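PDB 6I5R: sugar ABC transporter substrate-binding protein, BlMnBP1 from Bifidobacterium animalis subsp. lactis ATCC 27673, which binds mannobiose and probably delivers manno-oligosaccharides to the membrane components of an ABC importer. Local coordinates for residues 45-49 with 350-354; 143-147 with 356-360; 98-103 with 321-326. All blocks are in the same frame, centred on the assembly; numbering follows the deposited sequence.

Contact 1 of 3, residues 45-49 with 350-354. With BMA (beta-D-mannopyranose), chain B; BMA (beta-D-mannopyranose), chain C.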
ATOM      1  N   ASN A  45      10.177   2.887   6.095  1.00 16.39           N
ATOM      2  CA  ASN A  45      10.139   3.805   4.962  1.00 18.41           C
ATOM      3  C   ASN A  45       9.763   5.230   5.348  1.00 16.39           C
ATOM      4  O   ASN A  45       9.758   6.111   4.484  1.00 16.39           O
ATOM      5  CB  ASN A  45       9.125   3.321   3.936  1.00 16.97           C
ATOM      6  CG  ASN A  45       7.733   3.223   4.520  1.00 18.68           C
ATOM      7  OD1 ASN A  45       7.527   2.633   5.564  1.00 16.39           O
ATOM      8  ND2 ASN A  45       6.776   3.840   3.852  1.00 16.39           N
ATOM      9  N   ARG A  46       9.404   5.464   6.602  1.00 16.39           N
ATOM     10  CA  ARG A  46       8.835   6.745   7.015  1.00 21.23           C
ATOM     11  C   ARG A  46       9.962   7.697   7.414  1.00 22.89           C
ATOM     12  O   ARG A  46      10.175   8.027   8.578  1.00 16.39           O
ATOM     13  CB  ARG A  46       7.824   6.528   8.137  1.00 17.72           C
ATOM     14  CG  ARG A  46       6.618   5.699   7.689  1.00 18.70           C
ATOM     15  CD  ARG A  46       5.824   6.389   6.548  1.00 17.03           C
ATOM     16  NE  ARG A  46       5.441   7.737   6.917  1.00 18.08           N
ATOM     17  CZ  ARG A  46       4.312   8.036   7.549  1.00 17.26           C
ATOM     18  NH1 ARG A  46       3.446   7.082   7.880  1.00 16.39           N
ATOM     19  NH2 ARG A  46       4.061   9.289   7.863  1.00 18.16           N
ATOM     20  N   THR A  47      10.695   8.138   6.390  1.00 16.39           N
ATOM     21  CA  THR A  47      11.742   9.129   6.612  1.00 16.39           C
ATOM     22  C   THR A  47      11.181  10.373   7.281  1.00 20.33           C
ATOM     23  O   THR A  47      11.847  11.011   8.108  1.00 16.39           O
ATOM     24  CB  THR A  47      12.383   9.502   5.276  1.00 20.77           C
ATOM     25  OG1 THR A  47      11.360   9.944   4.368  1.00 16.39           O
ATOM     26  CG2 THR A  47      13.082   8.337   4.664  1.00 18.39           C
ATOM     27  N   ASP A  48       9.957  10.747   6.919  1.00 16.39           N
ATOM     28  CA  ASP A  48       9.333  11.915   7.529  1.00 20.16           C
ATOM     29  C   ASP A  48       9.210  11.778   9.047  1.00 18.31           C
ATOM     30  O   ASP A  48       9.487  12.733   9.784  1.00 16.93           O
ATOM     31  CB  ASP A  48       7.968  12.157   6.875  1.00 18.26           C
ATOM     32  CG  ASP A  48       7.001  10.979   7.015  1.00 22.08           C
ATOM     33  OD1 ASP A  48       7.445   9.830   7.203  1.00 16.39           O
ATOM     34  OD2 ASP A  48       5.767  11.227   6.876  1.00 16.39           O
ATOM     35  N   MET A  49       8.812  10.607   9.540  1.00 16.39           N
ATOM     36  CA  MET A  49       8.701  10.387  10.983  1.00 20.91           C
ATOM     37  C   MET A  49      10.047  10.270  11.689  1.00 18.54           C
ATOM     38  O   MET A  49      10.087  10.207  12.931  1.00 23.32           O
ATOM     39  CB  MET A  49       7.890   9.121  11.244  1.00 20.88           C
ATOM     40  CG  MET A  49       6.480   9.203  10.767  1.00 21.35           C
ATOM     41  SD  MET A  49       5.536   7.702  11.018  1.00 18.35           S
ATOM     42  CE  MET A  49       5.669   7.510  12.789  1.00 21.33           C
ATOM     43  N   PHE A 350      -0.182   3.733  16.393  1.00 23.22           N
ATOM     44  CA  PHE A 350       0.281   4.099  15.055  1.00 16.39           C
ATOM     45  C   PHE A 350      -0.880   4.175  14.058  1.00 22.25           C
ATOM     46  O   PHE A 350      -1.022   5.154  13.324  1.00 16.70           O
ATOM     47  CB  PHE A 350       1.357   3.102  14.582  1.00 19.11           C
ATOM     48  CG  PHE A 350       1.864   3.376  13.205  1.00 21.82           C
ATOM     49  CD1 PHE A 350       1.256   2.806  12.070  1.00 24.56           C
ATOM     50  CD2 PHE A 350       2.924   4.221  13.012  1.00 18.02           C
ATOM     51  CE1 PHE A 350       1.707   3.094  10.796  1.00 19.28           C
ATOM     52  CE2 PHE A 350       3.372   4.505  11.720  1.00 25.82           C
ATOM     53  CZ  PHE A 350       2.757   3.925  10.619  1.00 19.27           C
ATOM     54  N   ALA A 351      -1.731   3.153  14.027  1.00 25.30           N
ATOM     55  CA  ALA A 351      -2.820   3.158  13.066  1.00 21.45           C
ATOM     56  C   ALA A 351      -3.776   4.328  13.299  1.00 20.93           C
ATOM     57  O   ALA A 351      -4.181   5.004  12.337  1.00 29.17           O
ATOM     58  CB  ALA A 351      -3.548   1.813  13.120  1.00 28.22           C
ATOM     59  N   LYS A 352      -4.155   4.589  14.557  1.00 20.30           N
ATOM     60  CA  LYS A 352      -5.039   5.720  14.844  1.00 24.06           C
ATOM     61  C   LYS A 352      -4.417   7.043  14.398  1.00 25.93           C
ATOM     62  O   LYS A 352      -5.136   7.965  13.999  1.00 32.18           O
ATOM     63  CB  LYS A 352      -5.391   5.721  16.343  1.00 21.86           C
ATOM     64  CG  LYS A 352      -6.249   6.857  16.826  1.00 28.45           C
ATOM     65  CD  LYS A 352      -6.734   6.628  18.287  1.00 26.80           C
ATOM     66  CE  LYS A 352      -5.607   6.726  19.307  1.00 31.33           C
ATOM     67  NZ  LYS A 352      -5.238   8.176  19.544  1.00 32.72           N
ATOM     68  N   ASN A 353      -3.090   7.125  14.384  1.00 26.88           N
ATOM     69  CA  ASN A 353      -2.420   8.408  14.156  1.00 20.38           C
ATOM     70  C   ASN A 353      -2.116   8.681  12.700  1.00 28.54           C
ATOM     71  O   ASN A 353      -2.163   9.835  12.253  1.00 31.09           O
ATOM     72  CB  ASN A 353      -1.163   8.442  15.013  1.00 24.93           C
ATOM     73  CG  ASN A 353      -1.498   8.538  16.447  1.00 26.03           C
ATOM     74  OD1 ASN A 353      -2.569   9.045  16.776  1.00 37.74           O
ATOM     75  ND2 ASN A 353      -0.629   8.040  17.323  1.00 23.88           N
ATOM     76  N   GLU A 354      -1.847   7.637  11.943  1.00 21.40           N
ATOM     77  CA  GLU A 354      -1.550   7.726  10.533  1.00 22.11           C
ATOM     78  C   GLU A 354      -2.779   7.479   9.691  1.00 21.36           C
ATOM     79  O   GLU A 354      -2.655   7.133   8.513  1.00 24.90           O
ATOM     80  CB  GLU A 354      -0.434   6.736  10.215  1.00 21.65           C
ATOM     81  CG  GLU A 354       0.824   7.055  10.982  1.00 24.56           C
ATOM     82  CD  GLU A 354       1.410   8.390  10.578  1.00 23.07           C
ATOM     83  OE1 GLU A 354       1.484   8.666   9.364  1.00 18.17           O
ATOM     84  OE2 GLU A 354       1.800   9.166  11.485  1.00 23.54           O
TER
HETATM   85  C1  BMA B   1       7.976  10.207   3.287  1.00 18.17           C
HETATM   86  C2  BMA B   1       6.531   9.794   3.662  1.00 21.61           C
HETATM   87  C3  BMA B   1       6.297   8.348   3.242  1.00 16.39           C
HETATM   88  C4  BMA B   1       6.807   8.093   1.847  1.00 20.05           C
HETATM   89  C5  BMA B   1       8.244   8.603   1.679  1.00 20.69           C
HETATM   90  C6  BMA B   1       8.787   8.328   0.298  1.00 20.11           C
HETATM   91  O1  BMA B   1       8.005  11.569   3.569  1.00 24.79           O
HETATM   92  O2  BMA B   1       5.622  10.615   2.862  1.00 16.39           O
HETATM   93  O3  BMA B   1       4.959   7.997   3.328  1.00 16.39           O
HETATM   94  O4  BMA B   1       6.791   6.693   1.565  1.00 16.39           O
HETATM   95  O5  BMA B   1       8.265   9.994   1.957  1.00 16.39           O
HETATM   96  O6  BMA B   1      10.209   8.465   0.405  1.00 21.14           O
HETATM   97  C1  BMA C   2       5.580   6.080   1.213  1.00 16.39           C
HETATM   98  C2  BMA C   2       6.033   4.903   0.298  1.00 17.14           C
HETATM   99  C3  BMA C   2       4.831   4.068  -0.019  1.00 18.09           C
HETATM  100  C4  BMA C   2       4.027   3.741   1.236  1.00 16.39           C
HETATM  101  C5  BMA C   2       3.654   5.015   1.994  1.00 17.65           C
HETATM  102  C6  BMA C   2       2.921   4.709   3.286  1.00 16.39           C
HETATM  103  O2  BMA C   2       6.905   4.015   0.994  1.00 16.39           O
HETATM  104  O3  BMA C   2       5.168   2.845  -0.681  1.00 16.39           O
HETATM  105  O4  BMA C   2       2.848   3.096   0.831  1.00 16.39           O
HETATM  106  O5  BMA C   2       4.875   5.695   2.332  1.00 16.39           O
HETATM  107  O6  BMA C   2       3.774   3.989   4.192  1.00 16.39           O
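Glu-354, Arg-46 and Phe-350 carry most of this small, buried contact, which covers 165 Å² in all. Glu-354 is the first residue to leave helical geometry after the short helix 350-353, and its carboxylate reaches back to the loop that follows strand 38-44. There Glu-354 OE1 accepts hydrogen bonds from Arg-46 NH1 (2.9 Å) and Arg-46 NH2 (3.0 Å), and lies near the plane of the guanidinium. The other carboxylate oxygen, OE2, is hydrogen-bonded to Tyr-54. Arg-46 is held from a second side as well: its NE donates to Asp-48 OD1 (2.9 Å) and its NH2 to Asp-48 OD2 (2.8 Å), so one arginine links two acids in a salt-bridge network. Phe-350 adds the apolar part. Met-49 SD lies 3.9 Å from Phe-350 CE2, at the ring edge, a Met-aromatic contact, and Tyr-62 of helix 59-69 touches both side chains. The same loop faces the sugar. Asn-45 ND2 donates to O6 (3.0 Å) and O2 (2.9 Å) of the chain C mannose, while Asp-48 CB comes within 3.4 Å of O1 of the chain B mannose. Arg-46, fixed by its two acids, thus belongs to the wall of a glycan pocket of the kind found in the cleft of a periplasmic-binding-protein fold.

Contact 2 of 3, residues 143-147 with 356-360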
ATOM      1  N   ILE A 143       3.133  -8.779   9.933  1.00 16.39           N
ATOM      2  CA  ILE A 143       1.969  -8.127  10.522  1.00 16.39           C
ATOM      3  C   ILE A 143       1.873  -6.722   9.936  1.00 18.56           C
ATOM      4  O   ILE A 143       2.855  -5.975   9.943  1.00 16.39           O
ATOM      5  CB  ILE A 143       2.072  -8.060  12.057  1.00 17.10           C
ATOM      6  CG1 ILE A 143       2.290  -9.468  12.637  1.00 16.39           C
ATOM      7  CG2 ILE A 143       0.843  -7.384  12.654  1.00 21.70           C
ATOM      8  CD1 ILE A 143       2.222  -9.542  14.164  1.00 16.39           C
ATOM      9  N   ALA A 144       0.688  -6.348   9.464  1.00 16.40           N
ATOM     10  CA  ALA A 144       0.540  -5.063   8.804  1.00 16.39           C
ATOM     11  C   ALA A 144       0.719  -3.919   9.792  1.00 19.07           C
ATOM     12  O   ALA A 144       0.350  -4.022  10.961  1.00 16.39           O
ATOM     13  CB  ALA A 144      -0.834  -4.970   8.136  1.00 16.39           C
ATOM     14  N   ASN A 145       1.308  -2.818   9.304  1.00 17.76           N
ATOM     15  CA  ASN A 145       1.495  -1.639  10.151  1.00 16.39           C
ATOM     16  C   ASN A 145       0.153  -0.951  10.416  1.00 20.91           C
ATOM     17  O   ASN A 145      -0.086  -0.422  11.512  1.00 16.39           O
ATOM     18  CB  ASN A 145       2.508  -0.672   9.511  1.00 16.39           C
ATOM     19  CG  ASN A 145       2.128  -0.241   8.084  1.00 19.92           C
ATOM     20  OD1 ASN A 145       1.136  -0.682   7.530  1.00 16.39           O
ATOM     21  ND2 ASN A 145       2.944   0.642   7.495  1.00 17.20           N
ATOM     22  N   ASN A 146      -0.719  -0.927   9.408  1.00 16.39           N
ATOM     23  CA  ASN A 146      -2.116  -0.557   9.548  1.00 21.89           C
ATOM     24  C   ASN A 146      -2.840  -0.907   8.260  1.00 22.45           C
ATOM     25  O   ASN A 146      -2.225  -1.087   7.206  1.00 16.39           O
ATOM     26  CB  ASN A 146      -2.309   0.924   9.900  1.00 23.24           C
ATOM     27  CG  ASN A 146      -1.651   1.882   8.906  1.00 19.51           C
ATOM     28  OD1 ASN A 146      -0.901   1.486   8.040  1.00 21.76           O
ATOM     29  ND2 ASN A 146      -1.914   3.166   9.079  1.00 26.61           N
ATOM     30  N   GLY A 147      -4.162  -1.043   8.377  1.00 21.10           N
ATOM     31  CA  GLY A 147      -4.987  -1.367   7.231  1.00 16.39           C
ATOM     32  C   GLY A 147      -5.308  -0.089   6.483  1.00 19.65           C
ATOM     33  O   GLY A 147      -5.711   0.912   7.079  1.00 16.39           O
ATOM     34  N   GLY A 356      -5.157   5.118   9.625  1.00 21.60           N
ATOM     35  CA  GLY A 356      -5.419   3.791   9.131  1.00 24.05           C
ATOM     36  C   GLY A 356      -6.230   2.934  10.091  1.00 22.24           C
ATOM     37  O   GLY A 356      -6.523   3.312  11.227  1.00 16.66           O
ATOM     38  N   ILE A 357      -6.510   1.734   9.618  1.00 18.97           N
ATOM     39  CA  ILE A 357      -7.381   0.796  10.348  1.00 19.27           C
ATOM     40  C   ILE A 357      -6.511  -0.025  11.269  1.00 20.68           C
ATOM     41  O   ILE A 357      -5.533  -0.646  10.818  1.00 16.58           O
ATOM     42  CB  ILE A 357      -8.150  -0.092   9.361  1.00 19.44           C
ATOM     43  CG1 ILE A 357      -9.145   0.762   8.580  1.00 22.49           C
ATOM     44  CG2 ILE A 357      -8.815  -1.252  10.090  1.00 21.47           C
ATOM     45  CD1 ILE A 357      -9.405   0.180   7.216  1.00 22.10           C
ATOM     46  N   PRO A 358      -6.807  -0.067  12.582  1.00 23.19           N
ATOM     47  CA  PRO A 358      -5.982  -0.863  13.499  1.00 16.70           C
ATOM     48  C   PRO A 358      -6.014  -2.334  13.140  1.00 16.39           C
ATOM     49  O   PRO A 358      -6.996  -2.856  12.600  1.00 16.57           O
ATOM     50  CB  PRO A 358      -6.608  -0.629  14.881  1.00 22.36           C
ATOM     51  CG  PRO A 358      -7.703   0.333  14.721  1.00 22.91           C
ATOM     52  CD  PRO A 358      -7.948   0.586  13.252  1.00 21.33           C
ATOM     53  N   ILE A 359      -4.906  -2.999  13.453  1.00 20.39           N
ATOM     54  CA  ILE A 359      -4.698  -4.387  13.081  1.00 19.71           C
ATOM     55  C   ILE A 359      -4.988  -5.355  14.223  1.00 20.04           C
ATOM     56  O   ILE A 359      -5.262  -6.536  13.955  1.00 21.25           O
ATOM     57  CB  ILE A 359      -3.259  -4.551  12.538  1.00 21.57           C
ATOM     58  CG1 ILE A 359      -3.120  -3.662  11.303  1.00 19.42           C
ATOM     59  CG2 ILE A 359      -2.942  -5.989  12.221  1.00 16.39           C
ATOM     60  CD1 ILE A 359      -3.941  -4.072  10.155  1.00 21.14           C
ATOM     61  N   LYS A 360      -4.963  -4.902  15.478  1.00 16.39           N
ATOM     62  CA  LYS A 360      -5.405  -5.772  16.556  1.00 20.71           C
ATOM     63  C   LYS A 360      -6.797  -6.299  16.232  1.00 20.00           C
ATOM     64  O   LYS A 360      -7.697  -5.534  15.860  1.00 20.64           O
ATOM     65  CB  LYS A 360      -5.411  -5.029  17.893  1.00 20.81           C
ATOM     66  CG  LYS A 360      -5.746  -5.956  19.047  1.00 20.96           C
ATOM     67  CD  LYS A 360      -5.758  -5.240  20.396  1.00 26.84           C
ATOM     68  CE  LYS A 360      -5.767  -6.277  21.490  1.00 23.21           C
ATOM     69  NZ  LYS A 360      -5.635  -5.662  22.833  1.00 30.23           N
TER
HETATM   70  O   HOH W   1      -1.985  -1.427  13.910  1.00 24.74           O
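Two backbone hydrogen bonds, both short and nearly straight, join Gly-147 to Ile-357. Gly-147 N donates to Ile-357 O at 2.8 Å, and Ile-357 N returns the bond to Gly-147 O, also at 2.8 Å. Both amides and both carbonyls are therefore satisfied by each other, with the CA atoms of Gly-147 and Ile-357 4.5 Å apart. This is a single antiparallel bridge of the hydrogen-bonded type. Strand 139-155, long and interrupted, neighbours strand 314-325 in the sheet of a periplasmic-binding-protein-type fold, and the bridge adds the loop after helix 350-353 beside it. Further along, direct pairing gives way to water: water 1 donates to Asn-145 O at 3.2 Å and accepts a weak bond from Ile-359 N at 3.3 Å. Asn-145 turns its CA-to-CB bond away from the loop, and its OD1 accepts from the backbone N of Asn-146 at 2.7 Å and also from Tyr-321 N, while its ND2 is taken up by Asp-320 of the sugar pocket. Next to the bridge, Ile-359 is the most heavily covered residue. Ile-359 CD1 lies 3.8 Å from Ala-144 CB and 3.5 Å from Gly-147 N, Ile-359 CG2 lies 4.1 Å from Ile-143 CG2, and Thr-345 of helix 331-346 touches both isoleucines. The carbonyl of Pro-358 accepts a hydrogen bond from Lys-129.

Contact 3 of 3, residues 98-103 with 321-326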
ATOM      1  N   TRP A  98      20.019  -5.947  10.695  1.00 16.39           N
ATOM      2  CA  TRP A  98      18.702  -5.374  10.920  1.00 20.64           C
ATOM      3  C   TRP A  98      17.962  -6.394  11.760  1.00 16.39           C
ATOM      4  O   TRP A  98      18.284  -7.577  11.729  1.00 16.39           O
ATOM      5  CB  TRP A  98      17.956  -5.087   9.604  1.00 16.39           C
ATOM      6  CG  TRP A  98      17.787  -6.308   8.777  1.00 16.39           C
ATOM      7  CD1 TRP A  98      18.714  -6.875   7.941  1.00 20.58           C
ATOM      8  CD2 TRP A  98      16.622  -7.145   8.705  1.00 18.49           C
ATOM      9  NE1 TRP A  98      18.194  -8.012   7.361  1.00 16.39           N
ATOM     10  CE2 TRP A  98      16.921  -8.207   7.825  1.00 16.39           C
ATOM     11  CE3 TRP A  98      15.366  -7.100   9.301  1.00 16.39           C
ATOM     12  CZ2 TRP A  98      16.010  -9.202   7.530  1.00 16.39           C
ATOM     13  CZ3 TRP A  98      14.455  -8.093   9.000  1.00 18.55           C
ATOM     14  CH2 TRP A  98      14.787  -9.131   8.120  1.00 17.70           C
ATOM     15  N   ASP A  99      16.997  -5.940  12.514  1.00 16.39           N
ATOM     16  CA  ASP A  99      16.207  -6.835  13.346  1.00 16.39           C
ATOM     17  C   ASP A  99      14.748  -6.873  12.944  1.00 16.39           C
ATOM     18  O   ASP A  99      14.150  -7.951  12.934  1.00 16.39           O
ATOM     19  CB  ASP A  99      16.329  -6.397  14.801  1.00 17.59           C
ATOM     20  CG  ASP A  99      17.765  -6.530  15.311  1.00 23.52           C
ATOM     21  OD1 ASP A  99      18.208  -7.683  15.543  1.00 25.87           O
ATOM     22  OD2 ASP A  99      18.454  -5.493  15.433  1.00 23.95           O
ATOM     23  N   ILE A 100      14.183  -5.718  12.629  1.00 16.39           N
ATOM     24  CA  ILE A 100      12.852  -5.592  12.046  1.00 16.39           C
ATOM     25  C   ILE A 100      12.973  -4.729  10.801  1.00 19.69           C
ATOM     26  O   ILE A 100      13.626  -3.685  10.847  1.00 16.39           O
ATOM     27  CB  ILE A 100      11.855  -4.914  12.998  1.00 19.72           C
ATOM     28  CG1 ILE A 100      11.670  -5.676  14.288  1.00 20.70           C
ATOM     29  CG2 ILE A 100      10.488  -4.714  12.286  1.00 18.49           C
ATOM     30  CD1 ILE A 100      11.144  -4.765  15.369  1.00 16.91           C
ATOM     31  N   MET A 101      12.306  -5.132   9.713  1.00 16.39           N
ATOM     32  CA  MET A 101      12.096  -4.247   8.572  1.00 16.39           C
ATOM     33  C   MET A 101      10.645  -4.357   8.115  1.00 17.10           C
ATOM     34  O   MET A 101       9.919  -5.288   8.484  1.00 16.39           O
ATOM     35  CB  MET A 101      13.025  -4.557   7.386  1.00 16.39           C
ATOM     36  CG  MET A 101      12.754  -5.855   6.704  1.00 16.39           C
ATOM     37  SD  MET A 101      13.489  -5.983   5.052  1.00 16.42           S
ATOM     38  CE  MET A 101      15.249  -5.845   5.494  1.00 16.39           C
ATOM     39  N   MET A 102      10.216  -3.389   7.307  1.00 16.39           N
ATOM     40  CA  MET A 102       8.946  -3.540   6.607  1.00 16.39           C
ATOM     41  C   MET A 102       9.230  -4.419   5.388  1.00 18.65           C
ATOM     42  O   MET A 102      10.141  -4.131   4.598  1.00 16.39           O
ATOM     43  CB  MET A 102       8.355  -2.182   6.217  1.00 16.39           C
ATOM     44  CG  MET A 102       8.320  -1.184   7.348  1.00 16.84           C
ATOM     45  SD  MET A 102       7.716  -1.764   8.963  1.00 16.39           S
ATOM     46  CE  MET A 102       5.954  -2.038   8.660  1.00 16.39           C
ATOM     47  N   ILE A 103       8.473  -5.495   5.251  1.00 16.39           N
ATOM     48  CA  ILE A 103       8.741  -6.510   4.245  1.00 16.39           C
ATOM     49  C   ILE A 103       8.638  -5.909   2.847  1.00 17.56           C
ATOM     50  O   ILE A 103       7.601  -5.329   2.485  1.00 16.39           O
ATOM     51  CB  ILE A 103       7.773  -7.689   4.382  1.00 16.39           C
ATOM     52  CG1 ILE A 103       7.955  -8.341   5.743  1.00 19.18           C
ATOM     53  CG2 ILE A 103       7.975  -8.653   3.246  1.00 16.39           C
ATOM     54  CD1 ILE A 103       6.878  -9.285   6.135  1.00 16.39           C
ATOM     55  N   TYR A 321       2.375  -1.767   4.813  1.00 17.98           N
ATOM     56  CA  TYR A 321       3.692  -2.377   4.945  1.00 16.75           C
ATOM     57  C   TYR A 321       3.675  -3.223   6.209  1.00 17.20           C
ATOM     58  O   TYR A 321       3.144  -2.792   7.235  1.00 16.39           O
ATOM     59  CB  TYR A 321       4.787  -1.325   5.058  1.00 16.39           C
ATOM     60  CG  TYR A 321       5.606  -1.090   3.811  1.00 16.95           C
ATOM     61  CD1 TYR A 321       6.382  -2.100   3.256  1.00 16.39           C
ATOM     62  CD2 TYR A 321       5.641   0.159   3.214  1.00 18.21           C
ATOM     63  CE1 TYR A 321       7.160  -1.881   2.155  1.00 17.04           C
ATOM     64  CE2 TYR A 321       6.402   0.382   2.088  1.00 16.93           C
ATOM     65  CZ  TYR A 321       7.179  -0.638   1.568  1.00 16.39           C
ATOM     66  OH  TYR A 321       7.960  -0.408   0.443  1.00 16.90           O
ATOM     67  N   SER A 322       4.226  -4.430   6.135  1.00 17.22           N
ATOM     68  CA  SER A 322       4.165  -5.345   7.261  1.00 16.39           C
ATOM     69  C   SER A 322       5.519  -5.465   7.943  1.00 16.39           C
ATOM     70  O   SER A 322       6.557  -5.488   7.280  1.00 16.39           O
ATOM     71  CB  SER A 322       3.701  -6.727   6.813  1.00 20.10           C
ATOM     72  OG  SER A 322       2.336  -6.678   6.443  1.00 16.39           O
ATOM     73  N   TYR A 323       5.486  -5.577   9.271  1.00 16.95           N
ATOM     74  CA  TYR A 323       6.699  -5.841  10.034  1.00 16.39           C
ATOM     75  C   TYR A 323       7.160  -7.283   9.876  1.00 19.34           C
ATOM     76  O   TYR A 323       6.372  -8.215  10.076  1.00 18.51           O
ATOM     77  CB  TYR A 323       6.474  -5.603  11.506  1.00 16.39           C
ATOM     78  CG  TYR A 323       5.863  -4.301  11.909  1.00 16.39           C
ATOM     79  CD1 TYR A 323       6.635  -3.155  12.002  1.00 18.43           C
ATOM     80  CD2 TYR A 323       4.522  -4.215  12.208  1.00 16.77           C
ATOM     81  CE1 TYR A 323       6.095  -1.978  12.383  1.00 17.41           C
ATOM     82  CE2 TYR A 323       3.965  -3.037  12.610  1.00 16.39           C
ATOM     83  CZ  TYR A 323       4.745  -1.918  12.681  1.00 18.73           C
ATOM     84  OH  TYR A 323       4.195  -0.756  13.082  1.00 16.39           O
ATOM     85  N   GLY A 324       8.443  -7.465   9.556  1.00 16.39           N
ATOM     86  CA  GLY A 324       9.053  -8.776   9.555  1.00 18.98           C
ATOM     87  C   GLY A 324      10.337  -8.751  10.357  1.00 18.96           C
ATOM     88  O   GLY A 324      11.025  -7.734  10.431  1.00 16.39           O
ATOM     89  N   ILE A 325      10.638  -9.896  10.968  1.00 16.39           N
ATOM     90  CA  ILE A 325      11.760 -10.060  11.890  1.00 18.27           C
ATOM     91  C   ILE A 325      12.803 -10.967  11.252  1.00 18.08           C
ATOM     92  O   ILE A 325      12.473 -12.021  10.693  1.00 16.39           O
ATOM     93  CB  ILE A 325      11.303 -10.639  13.244  1.00 19.57           C
ATOM     94  CG1 ILE A 325      10.331  -9.670  13.922  1.00 22.81           C
ATOM     95  CG2 ILE A 325      12.477 -10.882  14.162  1.00 16.39           C
ATOM     96  CD1 ILE A 325       9.549 -10.257  15.040  1.00 16.39           C
ATOM     97  N   ASN A 326      14.067 -10.566  11.376  1.00 16.39           N
ATOM     98  CA  ASN A 326      15.192 -11.250  10.741  1.00 19.32           C
ATOM     99  C   ASN A 326      15.439 -12.616  11.393  1.00 20.15           C
ATOM    100  O   ASN A 326      15.780 -12.684  12.580  1.00 16.39           O
ATOM    101  CB  ASN A 326      16.428 -10.349  10.866  1.00 16.39           C
ATOM    102  CG  ASN A 326      17.617 -10.828  10.063  1.00 18.31           C
ATOM    103  OD1 ASN A 326      17.618 -11.910   9.507  1.00 16.39           O
ATOM    104  ND2 ASN A 326      18.668  -9.999  10.031  1.00 16.39           N
TER
HETATM  105  O   HOH W   2       5.076  -5.356   3.642  1.00 16.39           O
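Met-102 and Tyr-323 form the apolar centre, side by side in a non-hydrogen-bonded pair of two antiparallel strands. The methionine curls over the tyrosine: Met-102 CE sits 3.9 Å from the centroid of the Tyr-323 ring, over its face, and Met-102 SD is 3.5 Å from Tyr-323 CD1, so a CH-pi and a Met-aromatic contact combine. On the same face Ile-100 meets Ile-325, CG1 to CG1 4.2 Å, with helix 331-346 packed against Ile-100 and Tyr-323. Gly-324 pairs with Met-101, whose side chain is on the opposite face; Ile-103 CG1 packs 3.9 Å from Gly-324 N, where an ideal CB on Gly-324 would clash with it. The ladder comes next. Met-101 N donates to Gly-324 O (3.0 Å), Gly-324 N to Met-101 O (2.8 Å), and Ile-103 N to Ser-322 O (2.8 Å); past this last bond, water 2 bridges Ile-103 O and Ser-322 N. At the other end Asn-326 N binds Asp-99 O (3.0 Å) and Asn-326 ND2 binds Trp-98 O (3.0 Å) and the backbone O of Asn-95, while Asn-326 CB makes a CH-pi contact with the face of the Trp-98 six-membered ring, 3.4 Å from its centroid. Tyr-321, just before residues 322-325, touches the mannose. The strand order 73-79, 38-44, 100-102, 314-325, 139-155, with 314-325 antiparallel to both neighbours, is the β2-β1-β3-βn-β4 order of class II periplasmic-binding-protein domains.

Contact 3 lies on strand 314-325, contact 2 beside it through strand 139-155, and contact 1 reaches it where Asn-45 packs on Tyr-321. Centres of 1 and 2 are about 12 Å apart, and contact 3 is about 15 Å from each. Along the chain come 45-49, 98-103, 143-147, then 321-326, 350-354, 356-360, so contact 3 falls within the span of contact 1, while contact 2 crosses both. Contacts 2 and 3 share the mixed sheet, where Ile-143 O lies 2.7 Å from Tyr-323 N. Helix 350-353 brings contact 1 beside contact 2. Later chain, 321-360, thus returns to strands 38-44, 100-102 and 139-155, and Asn-45, Arg-46 and Tyr-321 line the sugar pocket.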